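Local coordinates for magnesium and cobalt efflux protein (Bordetella parapertussis, PDB 3JTF) that probably takes part in magnesium and cobalt ion transport and binds AMP through its CBS domain pair, the part in this structure, at residues Q24-L29 / K58-Y63. Numbering follows the deposited sequence.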
loop_
_atom_site.group_PDB
_atom_site.type_symbol
_atom_site.label_atom_id
_atom_site.label_comp_id
_atom_site.label_asym_id
_atom_site.label_seq_id
_atom_site.Cartn_x
_atom_site.Cartn_y
_atom_site.Cartn_z
ATOM N N GLN B 24 16.131 -0.143 17.211
ATOM C CA GLN B 24 16.997 0.591 16.301
ATOM C C GLN B 24 16.730 2.099 16.374
ATOM O O GLN B 24 15.586 2.510 16.526
ATOM C CB GLN B 24 16.866 0.049 14.879
ATOM C CG GLN B 24 17.508 -1.345 14.750
ATOM C CD GLN B 24 19.035 -1.304 14.992
ATOM O OE1 GLN B 24 19.757 -0.659 14.241
ATOM N NE2 GLN B 24 19.506 -1.945 16.077
ATOM N N PRO B 25 17.792 2.931 16.318
ATOM C CA PRO B 25 17.519 4.371 16.239
ATOM C C PRO B 25 16.723 4.798 14.998
ATOM O O PRO B 25 16.876 4.228 13.914
ATOM C CB PRO B 25 18.911 5.010 16.178
ATOM C CG PRO B 25 19.863 3.978 16.637
ATOM C CD PRO B 25 19.233 2.632 16.324
ATOM N N LEU B 26 15.921 5.845 15.149
ATOM C CA LEU B 26 15.133 6.365 14.034
ATOM C C LEU B 26 15.854 6.463 12.684
ATOM O O LEU B 26 15.313 6.001 11.687
ATOM C CB LEU B 26 14.458 7.698 14.405
ATOM C CG LEU B 26 13.531 8.324 13.356
ATOM C CD1 LEU B 26 12.442 7.323 12.870
ATOM C CD2 LEU B 26 12.896 9.617 13.938
ATOM N N PRO B 27 17.054 7.073 12.632
ATOM C CA PRO B 27 17.735 7.159 11.340
ATOM C C PRO B 27 17.991 5.807 10.658
ATOM O O PRO B 27 17.937 5.706 9.416
ATOM C CB PRO B 27 19.063 7.820 11.689
ATOM C CG PRO B 27 18.774 8.597 12.911
ATOM C CD PRO B 27 17.761 7.845 13.671
ATOM N N GLN B 28 18.270 4.800 11.472
ATOM C CA GLN B 28 18.440 3.444 10.976
ATOM C C GLN B 28 17.119 2.842 10.518
ATOM O O GLN B 28 17.076 2.206 9.478
ATOM C CB GLN B 28 19.057 2.506 12.039
ATOM C CG GLN B 28 20.347 2.982 12.768
ATOM C CD GLN B 28 21.298 3.690 11.874
ATOM O OE1 GLN B 28 21.778 4.780 12.204
ATOM N NE2 GLN B 28 21.568 3.097 10.702
ATOM N N LEU B 29 16.054 3.015 11.294
ATOM C CA LEU B 29 14.727 2.501 10.891
ATOM C C LEU B 29 14.316 3.110 9.548
ATOM O O LEU B 29 13.873 2.394 8.651
ATOM C CB LEU B 29 13.640 2.773 11.939
ATOM C CG LEU B 29 13.578 1.936 13.215
ATOM C CD1 LEU B 29 12.621 2.554 14.269
ATOM C CD2 LEU B 29 13.173 0.506 12.899
ATOM N N LYS B 58 4.220 5.255 6.620
ATOM C CA LYS B 58 3.804 6.631 6.467
ATOM C C LYS B 58 3.499 7.311 7.816
ATOM O O LYS B 58 3.614 8.541 7.937
ATOM C CB LYS B 58 2.620 6.737 5.499
ATOM C CG LYS B 58 1.309 6.254 6.015
ATOM C CD LYS B 58 0.221 6.312 4.896
ATOM C CE LYS B 58 -0.799 7.433 5.112
ATOM N NZ LYS B 58 -1.455 7.828 3.780
ATOM N N ASP B 59 3.175 6.518 8.830
ATOM C CA ASP B 59 3.005 7.053 10.174
ATOM C C ASP B 59 4.261 7.696 10.742
ATOM O O ASP B 59 4.166 8.580 11.621
ATOM C CB ASP B 59 2.449 5.989 11.123
ATOM C CG ASP B 59 0.938 5.790 10.962
ATOM O OD1 ASP B 59 0.297 6.770 10.559
ATOM O OD2 ASP B 59 0.389 4.697 11.276
ATOM N N LEU B 60 5.433 7.316 10.252
ATOM C CA LEU B 60 6.644 7.962 10.750
ATOM C C LEU B 60 6.712 9.448 10.342
ATOM O O LEU B 60 7.504 10.201 10.907
ATOM C CB LEU B 60 7.916 7.214 10.319
ATOM C CG LEU B 60 8.215 5.886 11.038
ATOM C CD1 LEU B 60 9.549 5.331 10.544
ATOM C CD2 LEU B 60 8.271 6.096 12.551
ATOM N N LEU B 61 5.888 9.870 9.383
ATOM C CA LEU B 61 5.800 11.292 9.032
ATOM C C LEU B 61 5.288 12.147 10.190
ATOM O O LEU B 61 5.468 13.349 10.184
ATOM C CB LEU B 61 4.902 11.516 7.821
ATOM C CG LEU B 61 5.503 10.953 6.540
ATOM C CD1 LEU B 61 4.361 10.887 5.447
ATOM C CD2 LEU B 61 6.715 11.769 6.097
ATOM N N ARG B 62 4.646 11.525 11.164
ATOM C CA ARG B 62 4.222 12.238 12.369
ATOM C C ARG B 62 5.368 12.804 13.205
ATOM O O ARG B 62 5.141 13.639 14.063
ATOM C CB ARG B 62 3.370 11.326 13.211
ATOM C CG ARG B 62 2.063 10.964 12.563
ATOM C CD ARG B 62 1.395 9.881 13.373
ATOM N NE ARG B 62 0.213 9.305 12.740
ATOM C CZ ARG B 62 -1.031 9.767 12.844
ATOM N NH1 ARG B 62 -1.293 10.853 13.543
ATOM N NH2 ARG B 62 -2.026 9.124 12.234
ATOM N N TYR B 63 6.599 12.343 12.975
ATOM C CA TYR B 63 7.798 12.965 13.572
ATOM C C TYR B 63 7.813 14.450 13.288
ATOM O O TYR B 63 8.299 15.233 14.109
ATOM C CB TYR B 63 9.096 12.348 13.022
ATOM C CG TYR B 63 10.431 12.976 13.470
ATOM C CD1 TYR B 63 11.044 12.588 14.681
ATOM C CD2 TYR B 63 11.116 13.911 12.661
ATOM C CE1 TYR B 63 12.283 13.123 15.090
ATOM C CE2 TYR B 63 12.376 14.466 13.078
ATOM C CZ TYR B 63 12.936 14.057 14.282
ATOM O OH TYR B 63 14.142 14.571 14.699
#
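Leu26 reaches from the first turn of helix 26-35 to Leu60 and Tyr63, and the contact, 156 Å² in all, is wholly apolar. Traced outward, Leu26 CB and CG touch nothing in 58-63 (the nearest atom to Leu26 CG is Tyr63 CD1, 5.1 Å away), so the two terminal methyls do the touching. With CG anti to the backbone N, chi1 (-177°) carries it toward 58-63, and chi2 (53°) then sends CD1 to Leu60 and CD2 to Tyr63. Leu26 CD1 lies 4.2 Å from Leu60 CD1, van der Waals contact between the two methyls. Leu26 CD2 comes closer, 3.6 Å from Tyr63 CD1 and 3.7 Å from Tyr63 CE1; it approaches the CD1-CE1 bond of the ring obliquely. Leu60 and Tyr63 can share a partner because they are three residues apart in a 3-10 segment: the bond from Tyr63 N to Leu60 O, 3.1 Å, closes one turn and brings both side chains to the same face. The Leu60 side chain is about 13 Å from bound AMP, and it also touches Leu61 of the second subunit, placing the contact beside the dimer interface. Within the first CBS domain, then, the start of helix 26-35 packs on the segment following strand 51-56, and Leu60 extends the junction to Leu30 and Ile33 of that helix and to Leu74 of helix 71-74.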